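Local coordinates for protein DNA polymerase (Pyrobaculum calidifontis, PDB 5MDN) that probably catalyses template-directed DNA synthesis, adding deoxyribonucleotides from their triphosphates to a growing strand and releasing diphosphate, as a family B DNA polymerase, at residues T328-R331 and Y332-D336; K577-E580 and E581-I585. All coordinates share one frame; numbering follows the deposited sequence.

Both contacts are local, each within one continuous stretch of chain: contact 1 helical throughout, contact 2 running off the end of its helix. They lie in different parts of the polymerase, nearest atoms about 39 Å apart. Contact 1 lies near the start of helix 326-356, against the exonuclease sheet, and has one face set into the protein beside a magnesium site. Contact 2 is the C-terminal end of helix 572-583 and belongs to the polymerase part, away from the annotated sites and with more of its residues exposed. In 328-336 the helical bonds run on regularly, with apolar packing and a loose charge pair; in 577-585 they change at a glycine, and an aromatic ring carries the main side-chain contact.

Contact 1 of 2, residues T328-R331 and Y332-D336; sequences TLMR and YVLDD
Met330 and Leu334 form the closest apolar pair of this helical stretch, one turn apart and lying side by side with their side chains pointing the same way. CG of Met330 sits anti to its own N (chi1 -163°), and there it meets CD2 of Leu334 at 3.6 Å; the two share strand 198-202 as their neighbour. One step round the helix, Leu329 CD1 comes within 4.4 Å of Tyr332 CD2, a looser touch, while the Leu329 carbonyl oxygen lies at the edge of the tyrosine ring, near its plane. The backbone beneath is regular alpha-helix: Leu334 N donates to Met330 O over 2.7 Å, and Asp335 N to Arg331 O over 2.8 Å, with the bonds from Tyr332 N and Val333 N making up the set. Tyr332 and Asp336 have the spacing of the Tyr-x-x-x-Asp signature of the family B exonuclease, the motif called Exo III, consistent with the Tyr332 side chain lying about 7 Å from a bound magnesium ion; Val333 packs about 4 Å from the side chain of Asp169. Charge enters through Arg331 and Asp335, whose guanidinium and carboxylate planes are turned 63° apart. Their nearest charged atoms, Arg331 NE and Asp335 OD1, are 4.4 Å apart, too far for a salt bridge, and Asp335 OD2 takes a weak hydrogen bond from Val309 N. With Asp335 replaced by an alanine, Val309 N would probably lose this acceptor and the Arg331 guanidinium its nearby opposite charge.

Contact 2 of 2, residues K577-E580 and E581-I585; sequences KYVE and ERHGI
From Lys577 to His583 the chain is alpha-helical, with Arg582 N bound to Tyr578 O at 2.7 Å and Glu581 N to Lys577 O in the same pattern. The helix then stops at Gly584, whose phi of 67° takes it into the left-handed region, an αL C-cap. Gly584 N still reaches back to Glu580 O at 2.8 Å, from well above the carbonyl plane. Val579 O is gripped twice, by His583 N at 2.9 Å and, weakly, by Ile585 N at 3.4 Å, which turns the departing chain back over the last turn. Among the side chains, Arg582 lies alongside Tyr578. Its CB stands 4.0 Å from the centroid of the Tyr578 ring, over one face and offset toward the rim, as a CH-pi contact, while the guanidinium plane is turned 90° to the ring. With its CG anti to the backbone N (chi1 166°), Tyr578 points its hydroxyl the same way as that arginine, to a hydrogen bond with Asp544. Ile585 CB packs on Val579 CG1 at 4.0 Å. Helix 572-583 is the connection of a beta-alpha-beta crossover between strands 563-567 and 588-593, with strand 416-420 between them in the sheet. Val579 and His583 pack on helix 528-551, where Tyr578 also stacks on Tyr548, and Ile585 rests against Met424 and Asn427 of helix 424-431.

Contact 1 of 2, residues T328-R331 and Y332-D336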
loop_
_atom_site.group_PDB
_atom_site.type_symbol
_atom_site.label_atom_id
_atom_site.label_comp_id
_atom_site.label_asym_id
_atom_site.label_seq_id
_atom_site.Cartn_x
_atom_site.Cartn_y
_atom_site.Cartn_z
ATOM N N THR A 328 23.640 10.233 -20.797
ATOM C CA THR A 328 22.619 9.193 -20.822
ATOM C C THR A 328 22.169 8.807 -19.419
ATOM O O THR A 328 21.037 8.339 -19.248
ATOM C CB THR A 328 23.118 7.961 -21.591
ATOM O OG1 THR A 328 22.009 7.316 -22.232
ATOM C CG2 THR A 328 23.797 6.962 -20.666
ATOM N N LEU A 329 23.034 8.983 -18.415
ATOM C CA LEU A 329 22.597 8.836 -17.032
ATOM C C LEU A 329 21.591 9.915 -16.661
ATOM O O LEU A 329 20.704 9.681 -15.834
ATOM C CB LEU A 329 23.799 8.885 -16.089
ATOM C CG LEU A 329 23.504 8.790 -14.588
ATOM C CD1 LEU A 329 22.935 7.425 -14.232
ATOM C CD2 LEU A 329 24.749 9.092 -13.768
ATOM N N MET A 330 21.711 11.098 -17.270
ATOM C CA MET A 330 20.735 12.155 -17.038
ATOM C C MET A 330 19.369 11.766 -17.588
ATOM O O MET A 330 18.359 11.841 -16.878
ATOM C CB MET A 330 21.220 13.454 -17.682
ATOM C CG MET A 330 20.518 14.705 -17.192
ATOM S SD MET A 330 21.052 16.171 -18.093
ATOM C CE MET A 330 21.242 17.340 -16.751
ATOM N N ARG A 331 19.322 11.312 -18.843
ATOM C CA ARG A 331 18.043 10.941 -19.441
ATOM C C ARG A 331 17.408 9.762 -18.717
ATOM O O ARG A 331 16.177 9.657 -18.662
ATOM C CB ARG A 331 18.219 10.646 -20.929
ATOM C CG ARG A 331 16.902 10.432 -21.641
ATOM C CD ARG A 331 16.779 11.366 -22.827
ATOM N NE ARG A 331 15.383 11.579 -23.200
ATOM C CZ ARG A 331 14.946 12.623 -23.898
ATOM N NH1 ARG A 331 15.797 13.556 -24.306
ATOM N NH2 ARG A 331 13.658 12.735 -24.190
ATOM N N TYR A 332 18.226 8.867 -18.161
ATOM C CA TYR A 332 17.700 7.848 -17.261
ATOM C C TYR A 332 16.980 8.496 -16.083
ATOM O O TYR A 332 15.885 8.071 -15.697
ATOM C CB TYR A 332 18.838 6.946 -16.778
ATOM C CG TYR A 332 18.443 5.935 -15.721
ATOM C CD1 TYR A 332 17.753 4.776 -16.059
ATOM C CD2 TYR A 332 18.773 6.134 -14.386
ATOM C CE1 TYR A 332 17.395 3.851 -15.093
ATOM C CE2 TYR A 332 18.420 5.216 -13.417
ATOM C CZ TYR A 332 17.731 4.075 -13.776
ATOM O OH TYR A 332 17.376 3.156 -12.816
ATOM N N VAL A 333 17.593 9.524 -15.494
ATOM C CA VAL A 333 16.975 10.225 -14.374
ATOM C C VAL A 333 15.724 10.973 -14.830
ATOM O O VAL A 333 14.715 11.008 -14.114
ATOM C CB VAL A 333 18.004 11.161 -13.713
ATOM C CG1 VAL A 333 17.328 12.128 -12.773
ATOM C CG2 VAL A 333 19.058 10.353 -12.980
ATOM N N LEU A 334 15.760 11.573 -16.026
ATOM C CA LEU A 334 14.580 12.279 -16.525
ATOM C C LEU A 334 13.438 11.317 -16.825
ATOM O O LEU A 334 12.275 11.619 -16.535
ATOM C CB LEU A 334 14.912 13.096 -17.777
ATOM C CG LEU A 334 15.486 14.510 -17.642
ATOM C CD1 LEU A 334 14.635 15.344 -16.691
ATOM C CD2 LEU A 334 16.935 14.508 -17.208
ATOM N N ASP A 335 13.744 10.156 -17.408
ATOM C CA ASP A 335 12.701 9.167 -17.653
ATOM C C ASP A 335 12.115 8.636 -16.352
ATOM O O ASP A 335 10.943 8.246 -16.314
ATOM C CB ASP A 335 13.250 8.024 -18.507
ATOM C CG ASP A 335 13.462 8.429 -19.954
ATOM O OD1 ASP A 335 12.806 9.395 -20.402
ATOM O OD2 ASP A 335 14.280 7.785 -20.644
ATOM N N ASP A 336 12.911 8.602 -15.282
ATOM C CA ASP A 336 12.380 8.246 -13.970
ATOM C C ASP A 336 11.350 9.267 -13.497
ATOM O O ASP A 336 10.209 8.917 -13.177
ATOM C CB ASP A 336 13.519 8.121 -12.957
ATOM C CG ASP A 336 14.234 6.787 -13.037
ATOM O OD1 ASP A 336 13.633 5.819 -13.546
ATOM O OD2 ASP A 336 15.393 6.701 -12.583
#

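Contact 2 of 2, residues K577-E580 and E581-I585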
loop_
_atom_site.group_PDB
_atom_site.type_symbol
_atom_site.label_atom_id
_atom_site.label_comp_id
_atom_site.label_asym_id
_atom_site.label_seq_id
_atom_site.Cartn_x
_atom_site.Cartn_y
_atom_site.Cartn_z
ATOM N N LYS A 577 -26.414 -11.627 -15.283
ATOM C CA LYS A 577 -27.768 -11.158 -15.010
ATOM C C LYS A 577 -28.494 -12.087 -14.045
ATOM O O LYS A 577 -29.390 -11.645 -13.316
ATOM C CB LYS A 577 -28.532 -11.003 -16.325
ATOM C CG LYS A 577 -29.718 -10.056 -16.252
ATOM C CD LYS A 577 -30.249 -9.746 -17.645
ATOM C CE LYS A 577 -31.313 -8.662 -17.604
ATOM N NZ LYS A 577 -31.479 -8.012 -18.934
ATOM N N TYR A 578 -28.131 -13.373 -14.033
ATOM C CA TYR A 578 -28.701 -14.308 -13.066
ATOM C C TYR A 578 -28.315 -13.925 -11.641
ATOM O O TYR A 578 -29.173 -13.853 -10.754
ATOM C CB TYR A 578 -28.245 -15.733 -13.388
ATOM C CG TYR A 578 -28.492 -16.744 -12.288
ATOM C CD1 TYR A 578 -29.749 -17.306 -12.097
ATOM C CD2 TYR A 578 -27.458 -17.156 -11.456
ATOM C CE1 TYR A 578 -29.972 -18.236 -11.096
ATOM C CE2 TYR A 578 -27.672 -18.085 -10.456
ATOM C CZ TYR A 578 -28.930 -18.623 -10.280
ATOM O OH TYR A 578 -29.144 -19.548 -9.283
ATOM N N VAL A 579 -27.024 -13.672 -11.405
ATOM C CA VAL A 579 -26.554 -13.381 -10.052
ATOM C C VAL A 579 -27.169 -12.089 -9.526
ATOM O O VAL A 579 -27.426 -11.959 -8.322
ATOM C CB VAL A 579 -25.014 -13.328 -10.026
ATOM C CG1 VAL A 579 -24.506 -13.103 -8.610
ATOM C CG2 VAL A 579 -24.429 -14.610 -10.596
ATOM N N GLU A 580 -27.424 -11.119 -10.407
ATOM C CA GLU A 580 -28.103 -9.900 -9.981
ATOM C C GLU A 580 -29.546 -10.191 -9.579
ATOM O O GLU A 580 -29.991 -9.796 -8.496
ATOM C CB GLU A 580 -28.049 -8.855 -11.094
ATOM C CG GLU A 580 -28.031 -7.406 -10.605
ATOM C CD GLU A 580 -29.245 -7.043 -9.769
ATOM O OE1 GLU A 580 -30.359 -6.995 -10.332
ATOM O OE2 GLU A 580 -29.082 -6.809 -8.550
ATOM N N GLU A 581 -30.298 -10.867 -10.449
ATOM C CA GLU A 581 -31.706 -11.129 -10.163
ATOM C C GLU A 581 -31.866 -12.124 -9.016
ATOM O O GLU A 581 -32.727 -11.946 -8.147
ATOM C CB GLU A 581 -32.408 -11.623 -11.427
ATOM C CG GLU A 581 -32.535 -10.552 -12.502
ATOM C CD GLU A 581 -33.269 -11.034 -13.736
ATOM O OE1 GLU A 581 -33.706 -12.203 -13.752
ATOM O OE2 GLU A 581 -33.409 -10.242 -14.694
ATOM N N ARG A 582 -31.043 -13.174 -8.994
ATOM C CA ARG A 582 -31.174 -14.220 -7.982
ATOM C C ARG A 582 -30.591 -13.799 -6.639
ATOM O O ARG A 582 -31.225 -13.985 -5.595
ATOM C CB ARG A 582 -30.490 -15.498 -8.474
ATOM C CG ARG A 582 -30.441 -16.649 -7.472
ATOM C CD ARG A 582 -31.775 -17.007 -6.855
ATOM N NE ARG A 582 -31.588 -17.681 -5.571
ATOM C CZ ARG A 582 -31.216 -18.951 -5.432
ATOM N NH1 ARG A 582 -30.985 -19.701 -6.501
ATOM N NH2 ARG A 582 -31.069 -19.471 -4.220
ATOM N N HIS A 583 -29.387 -13.229 -6.642
ATOM C CA HIS A 583 -28.679 -12.955 -5.404
ATOM C C HIS A 583 -28.550 -11.473 -5.074
ATOM O O HIS A 583 -28.082 -11.141 -3.980
ATOM C CB HIS A 583 -27.285 -13.597 -5.450
ATOM C CG HIS A 583 -27.313 -15.091 -5.366
ATOM N ND1 HIS A 583 -26.942 -15.903 -6.416
ATOM C CD2 HIS A 583 -27.685 -15.921 -4.363
ATOM C CE1 HIS A 583 -27.074 -17.168 -6.060
ATOM N NE2 HIS A 583 -27.523 -17.207 -4.818
ATOM N N GLY A 584 -28.952 -10.580 -5.975
ATOM C CA GLY A 584 -28.828 -9.160 -5.708
ATOM C C GLY A 584 -27.400 -8.674 -5.627
ATOM O O GLY A 584 -27.119 -7.711 -4.906
ATOM N N ILE A 585 -26.486 -9.315 -6.349
ATOM C CA ILE A 585 -25.067 -8.987 -6.313
ATOM C C ILE A 585 -24.656 -8.502 -7.695
ATOM O O ILE A 585 -24.967 -9.151 -8.701
ATOM C CB ILE A 585 -24.219 -10.196 -5.880
ATOM C CG1 ILE A 585 -24.577 -10.611 -4.452
ATOM C CG2 ILE A 585 -22.736 -9.878 -5.977
ATOM C CD1 ILE A 585 -23.933 -11.899 -4.007
#